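Local coordinates for protein iota-carrageenase (Alteromonas sp. ATCC 43554, PDB 1KTW) that hydrolyses the beta-1,4 linkages of iota-carrageenan, a sulfated galactan of red algal cell walls, from within the chain and with inversion of anomeric configuration, at residues A[77-82]-A[110-115]; A[118-123]-A[146-151]; A[60-65]-A[81-86]. All coordinates share one frame; numbering follows the deposited sequence.

Contact 1. Residues A[77-82]-A[110-115]; sequences HIRVES and NFSFQG. With CA (calcium ion), chain E; CA (calcium ion), chain G.
The His77 ring and the Arg79 guanidinium both turn an edge to Ser112 OG. The imidazole meets it in plane through His77 ND1, 2.8 Å from Ser112 OG, and either atom could be the donor. The guanidinium also has the hydroxyl in its plane, with Arg79 NH1 2.9 Å from Ser112 OG. A weak bond from NH2 reaches the same oxygen. Gln114 OE1 lies over one face of the guanidinium, 3.8 Å from Arg79 NE, with the amide plane steeply inclined to it. Arg79 bends at chi2 (-62°), which swings its head over the neighbouring strand and back toward Ser112. Arg79 NH1 also reaches Ile78 O at 3.0 Å, from above that carbonyl plane. Ile78 O takes a second bond, from Gln114 N.

On the other side of the sheet, Ile78 CG2 sits over one face of the Phe113 ring, toward its rim, 4.2 Å from the centroid. Val80 CG2 lies 3.9 Å from Phe113 CE1. Phe100 and Phe135 also meet this ring, as part of the hydrophobic interior. The backbones run parallel, 5° apart, pairing His77 with Ser112 through Val80 with Gly115. Ile78 N to Ser112 O and Val80 N to Gln114 O continue the pairing. This is the stacking of successive turns in a right-handed parallel beta-helix.

Ser112 OG is thus held by an imidazole and a guanidinium from the adjacent turn. The in-plane NH1 bonds to Ser112 OG and Ile78 O fix the rotation of the arginine head. Its nearby positive charge would probably disfavour protonation of His77.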
loop_
_atom_site.group_PDB
_atom_site.type_symbol
_atom_site.label_atom_id
_atom_site.label_comp_id
_atom_site.label_asym_id
_atom_site.label_seq_id
_atom_site.Cartn_x
_atom_site.Cartn_y
_atom_site.Cartn_z
ATOM N N HIS A 77 -19.481 4.698 -15.871
ATOM C CA HIS A 77 -19.546 3.422 -15.133
ATOM C C HIS A 77 -19.129 2.209 -16.005
ATOM O O HIS A 77 -19.871 1.753 -16.875
ATOM C CB HIS A 77 -20.969 3.272 -14.572
ATOM C CG HIS A 77 -21.361 4.403 -13.660
ATOM N ND1 HIS A 77 -21.078 4.401 -12.309
ATOM C CD2 HIS A 77 -21.892 5.626 -13.928
ATOM C CE1 HIS A 77 -21.408 5.573 -11.786
ATOM N NE2 HIS A 77 -21.904 6.338 -12.748
ATOM N N ILE A 78 -17.932 1.689 -15.734
ATOM C CA ILE A 78 -17.352 0.580 -16.494
ATOM C C ILE A 78 -17.580 -0.820 -15.899
ATOM O O ILE A 78 -17.364 -1.040 -14.700
ATOM C CB ILE A 78 -15.820 0.834 -16.660
ATOM C CG1 ILE A 78 -15.604 2.148 -17.430
ATOM C CG2 ILE A 78 -15.141 -0.370 -17.348
ATOM C CD1 ILE A 78 -14.135 2.603 -17.561
ATOM N N ARG A 79 -18.025 -1.758 -16.745
ATOM C CA ARG A 79 -18.257 -3.148 -16.340
ATOM C C ARG A 79 -17.383 -4.055 -17.228
ATOM O O ARG A 79 -17.283 -3.814 -18.433
ATOM C CB ARG A 79 -19.747 -3.499 -16.474
ATOM C CG ARG A 79 -20.654 -2.660 -15.540
ATOM C CD ARG A 79 -20.300 -2.913 -14.060
ATOM N NE ARG A 79 -21.119 -2.133 -13.121
ATOM C CZ ARG A 79 -20.800 -0.933 -12.638
ATOM N NH1 ARG A 79 -19.661 -0.332 -12.989
ATOM N NH2 ARG A 79 -21.634 -0.329 -11.789
ATOM N N VAL A 80 -16.782 -5.091 -16.629
ATOM C CA VAL A 80 -15.827 -5.985 -17.318
ATOM C C VAL A 80 -16.217 -7.469 -17.242
ATOM O O VAL A 80 -16.412 -7.996 -16.138
ATOM C CB VAL A 80 -14.411 -5.819 -16.672
ATOM C CG1 VAL A 80 -13.357 -6.629 -17.439
ATOM C CG2 VAL A 80 -14.023 -4.326 -16.625
ATOM N N GLU A 81 -16.299 -8.146 -18.397
ATOM C CA GLU A 81 -16.695 -9.569 -18.415
ATOM C C GLU A 81 -15.662 -10.484 -17.731
ATOM O O GLU A 81 -14.469 -10.167 -17.658
ATOM C CB GLU A 81 -17.017 -10.048 -19.855
ATOM C CG GLU A 81 -18.277 -9.358 -20.477
ATOM C CD GLU A 81 -18.877 -10.091 -21.704
ATOM O OE1 GLU A 81 -18.131 -10.386 -22.662
ATOM O OE2 GLU A 81 -20.111 -10.360 -21.711
ATOM N N SER A 82 -16.146 -11.623 -17.243
ATOM C CA SER A 82 -15.345 -12.578 -16.465
ATOM C C SER A 82 -14.096 -13.257 -17.038
ATOM O O SER A 82 -13.278 -13.776 -16.268
ATOM C CB SER A 82 -16.264 -13.667 -15.911
ATOM O OG SER A 82 -15.564 -14.426 -14.943
ATOM N N ASN A 110 -18.982 10.783 -9.217
ATOM C CA ASN A 110 -19.843 9.648 -9.591
ATOM C C ASN A 110 -19.183 8.715 -10.636
ATOM O O ASN A 110 -19.467 8.783 -11.839
ATOM C CB ASN A 110 -21.202 10.183 -10.094
ATOM C CG ASN A 110 -21.725 11.360 -9.244
ATOM O OD1 ASN A 110 -21.682 11.320 -8.018
ATOM N ND2 ASN A 110 -22.209 12.405 -9.905
ATOM N N PHE A 111 -18.330 7.811 -10.156
ATOM C CA PHE A 111 -17.583 6.902 -11.048
ATOM C C PHE A 111 -17.446 5.453 -10.509
ATOM O O PHE A 111 -17.350 5.252 -9.296
ATOM C CB PHE A 111 -16.180 7.515 -11.270
ATOM C CG PHE A 111 -15.172 6.567 -11.900
ATOM C CD1 PHE A 111 -15.140 6.383 -13.279
ATOM C CD2 PHE A 111 -14.322 5.805 -11.106
ATOM C CE1 PHE A 111 -14.292 5.452 -13.868
ATOM C CE2 PHE A 111 -13.453 4.851 -11.690
ATOM C CZ PHE A 111 -13.448 4.679 -13.076
ATOM N N SER A 112 -17.444 4.450 -11.397
ATOM C CA SER A 112 -17.254 3.055 -10.953
ATOM C C SER A 112 -16.556 2.173 -12.014
ATOM O O SER A 112 -16.670 2.442 -13.212
ATOM C CB SER A 112 -18.584 2.413 -10.522
ATOM O OG SER A 112 -19.498 2.204 -11.592
ATOM N N PHE A 113 -15.833 1.139 -11.553
ATOM C CA PHE A 113 -15.092 0.186 -12.414
ATOM C C PHE A 113 -15.228 -1.179 -11.698
ATOM O O PHE A 113 -14.601 -1.399 -10.652
ATOM C CB PHE A 113 -13.619 0.616 -12.488
ATOM C CG PHE A 113 -12.806 -0.066 -13.580
ATOM C CD1 PHE A 113 -12.570 -1.440 -13.554
ATOM C CD2 PHE A 113 -12.199 0.694 -14.580
ATOM C CE1 PHE A 113 -11.736 -2.047 -14.507
ATOM C CE2 PHE A 113 -11.361 0.093 -15.539
ATOM C CZ PHE A 113 -11.133 -1.276 -15.495
ATOM N N GLN A 114 -16.041 -2.080 -12.257
ATOM C CA GLN A 114 -16.319 -3.374 -11.616
ATOM C C GLN A 114 -16.358 -4.613 -12.502
ATOM O O GLN A 114 -16.946 -4.609 -13.583
ATOM C CB GLN A 114 -17.655 -3.273 -10.853
ATOM C CG GLN A 114 -18.119 -4.559 -10.147
ATOM C CD GLN A 114 -19.375 -4.347 -9.300
ATOM O OE1 GLN A 114 -20.236 -3.549 -9.654
ATOM N NE2 GLN A 114 -19.488 -5.074 -8.189
ATOM N N GLY A 115 -15.763 -5.696 -12.007
ATOM C CA GLY A 115 -15.753 -6.936 -12.757
ATOM C C GLY A 115 -17.011 -7.743 -12.503
ATOM O O GLY A 115 -17.561 -7.731 -11.396
HETATM CA CA CA E . -19.991 -11.301 -23.948
HETATM CA CA CA G . -12.783 -14.918 -14.215
HETATM O O HOH W 1 -11.630 -15.012 -11.802
#

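Contact 2. Residues A[118-123]-A[146-151]; sequences NGFLVD and SNFTID. With CA (calcium ion), chain G; NA (sodium ion), chain K.
Phe148 CB presses over the centre of the Phe120 ring, 3.6 Å from its centroid, and this is the tight part of the contact. The two rings lie side by side, planes 25° apart, but slid until they barely overlap. Both CG atoms stand between backbone N and carbonyl carbon (chi1 58° in Phe120, 52° in Phe148), which sends the rings the same way. Val122 CG2 adds to this apolar face at Phe148 CD1, 4.0 Å away. Gly119 packs against the Asn147 amide, where a side chain would clash with Asn147 OD1. Asn147 ND2 bonds to Gly117 O.

The opposite face is looser and wetter. Leu121 CD1 rests on the Asp151 carboxylate, 3.8 Å from Asp151 CG. A water joins Phe120 O to Thr149 OG1. Both Asp151 carboxylate oxygens bind the modelled sodium ion, with a water. At the other end Asn118 OD1, Gly119 O and Ser82 O bind a calcium ion.

Parallel backbone bonds, such as Val122 N to Thr149 O at 2.9 Å, join the two strands. Asp123 and Asp151 bring like charges close, with Asp123 OD1 4.5 Å from Asp151 OD2. Lys125 contacts both carboxylates, and with the sodium ion it probably offsets their repulsion.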
loop_
_atom_site.group_PDB
_atom_site.type_symbol
_atom_site.label_atom_id
_atom_site.label_comp_id
_atom_site.label_asym_id
_atom_site.label_seq_id
_atom_site.Cartn_x
_atom_site.Cartn_y
_atom_site.Cartn_z
ATOM N N ASN A 118 -16.943 -14.000 -11.392
ATOM C CA ASN A 118 -15.820 -14.279 -10.509
ATOM C C ASN A 118 -14.593 -13.384 -10.704
ATOM O O ASN A 118 -13.522 -13.682 -10.172
ATOM C CB ASN A 118 -15.424 -15.777 -10.552
ATOM C CG ASN A 118 -14.817 -16.214 -11.881
ATOM O OD1 ASN A 118 -14.423 -15.400 -12.725
ATOM N ND2 ASN A 118 -14.711 -17.536 -12.058
ATOM N N GLY A 119 -14.769 -12.276 -11.434
ATOM C CA GLY A 119 -13.695 -11.312 -11.656
ATOM C C GLY A 119 -12.814 -11.536 -12.872
ATOM O O GLY A 119 -12.839 -12.616 -13.463
ATOM N N PHE A 120 -12.043 -10.518 -13.260
ATOM C CA PHE A 120 -11.150 -10.650 -14.416
ATOM C C PHE A 120 -9.689 -10.598 -13.969
ATOM O O PHE A 120 -9.403 -10.577 -12.759
ATOM C CB PHE A 120 -11.423 -9.553 -15.466
ATOM C CG PHE A 120 -11.284 -8.140 -14.943
ATOM C CD1 PHE A 120 -12.336 -7.527 -14.254
ATOM C CD2 PHE A 120 -10.100 -7.430 -15.121
ATOM C CE1 PHE A 120 -12.206 -6.221 -13.746
ATOM C CE2 PHE A 120 -9.957 -6.119 -14.615
ATOM C CZ PHE A 120 -11.011 -5.520 -13.928
ATOM N N LEU A 121 -8.773 -10.573 -14.939
ATOM C CA LEU A 121 -7.333 -10.548 -14.657
ATOM C C LEU A 121 -6.566 -9.346 -15.208
ATOM O O LEU A 121 -6.785 -8.938 -16.349
ATOM C CB LEU A 121 -6.661 -11.817 -15.230
ATOM C CG LEU A 121 -5.143 -11.968 -15.018
ATOM C CD1 LEU A 121 -4.874 -12.330 -13.545
ATOM C CD2 LEU A 121 -4.582 -13.068 -15.952
ATOM N N VAL A 122 -5.683 -8.777 -14.379
ATOM C CA VAL A 122 -4.783 -7.690 -14.787
ATOM C C VAL A 122 -3.439 -8.457 -14.730
ATOM O O VAL A 122 -3.055 -8.972 -13.675
ATOM C CB VAL A 122 -4.783 -6.500 -13.785
ATOM C CG1 VAL A 122 -3.702 -5.475 -14.192
ATOM C CG2 VAL A 122 -6.159 -5.816 -13.785
ATOM N N ASP A 123 -2.749 -8.563 -15.869
ATOM C CA ASP A 123 -1.520 -9.368 -15.949
ATOM C C ASP A 123 -0.265 -8.555 -16.260
ATOM O O ASP A 123 -0.195 -7.905 -17.302
ATOM C CB ASP A 123 -1.744 -10.457 -17.019
ATOM C CG ASP A 123 -0.613 -11.508 -17.085
ATOM O OD1 ASP A 123 0.299 -11.536 -16.220
ATOM O OD2 ASP A 123 -0.660 -12.334 -18.022
ATOM N N SER A 146 -13.892 -2.503 -8.052
ATOM C CA SER A 146 -14.137 -3.854 -7.552
ATOM C C SER A 146 -14.007 -5.113 -8.442
ATOM O O SER A 146 -14.244 -5.060 -9.635
ATOM C CB SER A 146 -15.564 -3.829 -6.985
ATOM O OG SER A 146 -16.166 -5.114 -6.921
ATOM N N ASN A 147 -13.620 -6.229 -7.812
ATOM C CA ASN A 147 -13.580 -7.576 -8.417
ATOM C C ASN A 147 -12.612 -8.000 -9.523
ATOM O O ASN A 147 -13.012 -8.143 -10.690
ATOM C CB ASN A 147 -15.018 -7.933 -8.850
ATOM C CG ASN A 147 -15.286 -9.452 -8.931
ATOM O OD1 ASN A 147 -14.592 -10.265 -8.316
ATOM N ND2 ASN A 147 -16.329 -9.822 -9.667
ATOM N N PHE A 148 -11.358 -8.250 -9.148
ATOM C CA PHE A 148 -10.343 -8.734 -10.089
ATOM C C PHE A 148 -9.097 -9.273 -9.383
ATOM O O PHE A 148 -8.927 -9.108 -8.165
ATOM C CB PHE A 148 -9.957 -7.657 -11.139
ATOM C CG PHE A 148 -9.551 -6.299 -10.560
ATOM C CD1 PHE A 148 -8.204 -5.981 -10.337
ATOM C CD2 PHE A 148 -10.524 -5.332 -10.271
ATOM C CE1 PHE A 148 -7.830 -4.712 -9.841
ATOM C CE2 PHE A 148 -10.161 -4.060 -9.777
ATOM C CZ PHE A 148 -8.820 -3.751 -9.561
ATOM N N THR A 149 -8.254 -9.954 -10.157
ATOM C CA THR A 149 -6.996 -10.514 -9.668
ATOM C C THR A 149 -5.868 -9.802 -10.409
ATOM O O THR A 149 -6.009 -9.471 -11.582
ATOM C CB THR A 149 -6.904 -12.035 -9.968
ATOM O OG1 THR A 149 -7.933 -12.725 -9.252
ATOM C CG2 THR A 149 -5.532 -12.594 -9.552
ATOM N N ILE A 150 -4.764 -9.549 -9.717
ATOM C CA ILE A 150 -3.595 -8.899 -10.311
ATOM C C ILE A 150 -2.411 -9.880 -10.237
ATOM O O ILE A 150 -1.986 -10.239 -9.143
ATOM C CB ILE A 150 -3.190 -7.610 -9.529
ATOM C CG1 ILE A 150 -4.318 -6.560 -9.573
ATOM C CG2 ILE A 150 -1.941 -6.990 -10.154
ATOM C CD1 ILE A 150 -4.084 -5.374 -8.610
ATOM N N ASP A 151 -1.905 -10.335 -11.387
ATOM C CA ASP A 151 -0.739 -11.245 -11.415
ATOM C C ASP A 151 0.467 -10.306 -11.566
ATOM O O ASP A 151 0.822 -9.927 -12.680
ATOM C CB ASP A 151 -0.808 -12.195 -12.631
ATOM C CG ASP A 151 -1.452 -13.551 -12.311
ATOM O OD1 ASP A 151 -2.092 -13.714 -11.254
ATOM O OD2 ASP A 151 -1.320 -14.472 -13.148
HETATM CA CA CA G . -12.783 -14.918 -14.215
HETATM NA NA NA K . -2.034 -16.285 -12.568
HETATM O O HOH W 2 -14.680 -12.820 -7.313
HETATM O O HOH W 1 -11.630 -15.012 -11.802
HETATM O O HOH W 3 -10.215 -12.548 -10.823
HETATM O O HOH W 4 -4.356 -16.028 -11.433
#

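Contact 3. Residues A[60-65]-A[81-86]; sequences IPNGTY and ESDVII. With CA (calcium ion), chain E; CA (calcium ion), chain G.
Glu81 OE1 is gripped by a calcium ion, 2.4 Å away, and by the backbone of Asn62. Asn62 N donates to the anti lone pair of Glu81 OE1 at 2.9 Å, while Glu81 OE2 binds the same ion. The Glu81 chain runs extended beyond CG, and this carries the carboxylate past Pro61 to the metal. Asn62 answers with its own amide: Asp83 N donates to Asn62 OD1 at 2.8 Å. Asp83 lies within the type I turn from Glu81 to Val84, so the asparagine braces that turn from the neighbouring coil. Val84 CG2 packs against Pro61 O, and Val84 CG1 meets the edge of the Tyr65 ring.

Tyr65 OH donates to Pro61 O at 2.7 Å, tying the loop to the strand that follows it. A phenylalanine here would lack this hydroxyl, would probably leave Pro61 O without that donor, and is likely to let the loop beside Glu81 move more freely.

Parallel pairing resumes beyond the corner. Ile85 N bonds to Gly63 O and Tyr65 N to Ile85 O. Matching corners on successive coils, leading from one parallel sheet to the next, are characteristic of the pectate lyase-like beta-helix.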
loop_
_atom_site.group_PDB
_atom_site.type_symbol
_atom_site.label_atom_id
_atom_site.label_comp_id
_atom_site.label_asym_id
_atom_site.label_seq_id
_atom_site.Cartn_x
_atom_site.Cartn_y
_atom_site.Cartn_z
ATOM N N ILE A 60 -16.775 -3.777 -21.252
ATOM C CA ILE A 60 -15.515 -4.240 -21.869
ATOM C C ILE A 60 -15.745 -5.763 -21.966
ATOM O O ILE A 60 -15.686 -6.478 -20.961
ATOM C CB ILE A 60 -14.289 -3.909 -20.979
ATOM C CG1 ILE A 60 -14.119 -2.380 -20.874
ATOM C CG2 ILE A 60 -13.023 -4.553 -21.574
ATOM C CD1 ILE A 60 -12.882 -1.935 -20.099
ATOM N N PRO A 61 -16.021 -6.274 -23.185
ATOM C CA PRO A 61 -16.285 -7.706 -23.408
ATOM C C PRO A 61 -15.090 -8.675 -23.386
ATOM O O PRO A 61 -13.939 -8.258 -23.513
ATOM C CB PRO A 61 -17.041 -7.695 -24.747
ATOM C CG PRO A 61 -16.316 -6.621 -25.522
ATOM C CD PRO A 61 -16.065 -5.518 -24.456
ATOM N N ASN A 62 -15.362 -9.974 -23.235
ATOM C CA ASN A 62 -14.271 -10.957 -23.157
ATOM C C ASN A 62 -13.224 -10.788 -24.265
ATOM O O ASN A 62 -13.567 -10.593 -25.431
ATOM C CB ASN A 62 -14.817 -12.394 -23.171
ATOM C CG ASN A 62 -15.497 -12.771 -21.865
ATOM O OD1 ASN A 62 -15.017 -12.429 -20.779
ATOM N ND2 ASN A 62 -16.614 -13.481 -21.964
ATOM N N GLY A 63 -11.953 -10.854 -23.867
ATOM C CA GLY A 63 -10.838 -10.697 -24.783
ATOM C C GLY A 63 -9.619 -10.201 -24.011
ATOM O O GLY A 63 -9.681 -10.090 -22.779
ATOM N N THR A 64 -8.522 -9.920 -24.718
ATOM C CA THR A 64 -7.284 -9.408 -24.103
ATOM C C THR A 64 -7.052 -7.974 -24.625
ATOM O O THR A 64 -7.034 -7.751 -25.845
ATOM C CB THR A 64 -6.041 -10.304 -24.476
ATOM O OG1 THR A 64 -6.190 -11.624 -23.922
ATOM C CG2 THR A 64 -4.752 -9.689 -23.937
ATOM N N TYR A 65 -6.882 -7.006 -23.714
ATOM C CA TYR A 65 -6.672 -5.604 -24.088
ATOM C C TYR A 65 -5.396 -5.002 -23.491
ATOM O O TYR A 65 -4.915 -5.460 -22.441
ATOM C CB TYR A 65 -7.867 -4.737 -23.622
ATOM C CG TYR A 65 -9.216 -5.236 -24.089
ATOM C CD1 TYR A 65 -9.768 -4.801 -25.299
ATOM C CD2 TYR A 65 -9.910 -6.205 -23.356
ATOM C CE1 TYR A 65 -10.976 -5.336 -25.774
ATOM C CE2 TYR A 65 -11.116 -6.746 -23.825
ATOM C CZ TYR A 65 -11.639 -6.306 -25.038
ATOM O OH TYR A 65 -12.800 -6.879 -25.521
ATOM N N GLU A 81 -16.299 -8.146 -18.397
ATOM C CA GLU A 81 -16.695 -9.569 -18.415
ATOM C C GLU A 81 -15.662 -10.484 -17.731
ATOM O O GLU A 81 -14.469 -10.167 -17.658
ATOM C CB GLU A 81 -17.017 -10.048 -19.855
ATOM C CG GLU A 81 -18.277 -9.358 -20.477
ATOM C CD GLU A 81 -18.877 -10.091 -21.704
ATOM O OE1 GLU A 81 -18.131 -10.386 -22.662
ATOM O OE2 GLU A 81 -20.111 -10.360 -21.711
ATOM N N SER A 82 -16.146 -11.623 -17.243
ATOM C CA SER A 82 -15.345 -12.578 -16.465
ATOM C C SER A 82 -14.096 -13.257 -17.038
ATOM O O SER A 82 -13.278 -13.776 -16.268
ATOM C CB SER A 82 -16.264 -13.667 -15.911
ATOM O OG SER A 82 -15.564 -14.426 -14.943
ATOM N N ASP A 83 -13.942 -13.280 -18.356
ATOM C CA ASP A 83 -12.752 -13.902 -18.952
ATOM C C ASP A 83 -11.818 -12.873 -19.592
ATOM O O ASP A 83 -10.977 -13.216 -20.417
ATOM C CB ASP A 83 -13.149 -14.938 -20.012
ATOM C CG ASP A 83 -13.699 -16.215 -19.406
ATOM O OD1 ASP A 83 -13.155 -16.681 -18.382
ATOM O OD2 ASP A 83 -14.668 -16.767 -19.968
ATOM N N VAL A 84 -11.969 -11.611 -19.205
ATOM C CA VAL A 84 -11.155 -10.538 -19.740
ATOM C C VAL A 84 -9.758 -10.551 -19.117
ATOM O O VAL A 84 -9.589 -10.909 -17.944
ATOM C CB VAL A 84 -11.827 -9.153 -19.460
ATOM C CG1 VAL A 84 -10.828 -8.035 -19.599
ATOM C CG2 VAL A 84 -12.984 -8.926 -20.428
ATOM N N ILE A 85 -8.765 -10.186 -19.926
ATOM C CA ILE A 85 -7.382 -10.072 -19.480
ATOM C C ILE A 85 -6.942 -8.656 -19.901
ATOM O O ILE A 85 -7.091 -8.262 -21.070
ATOM C CB ILE A 85 -6.461 -11.136 -20.143
ATOM C CG1 ILE A 85 -6.899 -12.544 -19.718
ATOM C CG2 ILE A 85 -4.998 -10.895 -19.725
ATOM C CD1 ILE A 85 -6.055 -13.678 -20.328
ATOM N N ILE A 86 -6.440 -7.879 -18.945
ATOM C CA ILE A 86 -5.990 -6.507 -19.222
ATOM C C ILE A 86 -4.492 -6.416 -18.941
ATOM O O ILE A 86 -4.037 -6.824 -17.873
ATOM C CB ILE A 86 -6.764 -5.450 -18.335
ATOM C CG1 ILE A 86 -8.190 -5.263 -18.858
ATOM C CG2 ILE A 86 -6.052 -4.096 -18.362
ATOM C CD1 ILE A 86 -9.056 -4.331 -17.997
HETATM CA CA CA E . -19.991 -11.301 -23.948
HETATM CA CA CA G . -12.783 -14.918 -14.215
HETATM O O HOH W 1 -11.630 -15.012 -11.802
#

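In the fold
The three contacts cluster in one part of the beta-helix. Centre to centre, contact 1 is about 12 Å from contacts 2 and 3, which are about 10 Å apart. Contact 3 comes first along the chain and shares Glu81 and Ser82 with contact 1; contact 2 follows. Strand 76-80 pairs with 111-115, which pairs with 143-151. After the corner, strand 64-71 pairs with 85-88, 85-88 with 120-123, and 120-123 with 143-151. The contacts therefore join successive coils on adjoining faces of the beta-helix. One calcium ion binds Ser82 O of contacts 1 and 3 and Asn118 and Gly119 of contact 2, and probably pins neighbouring coils at their corners.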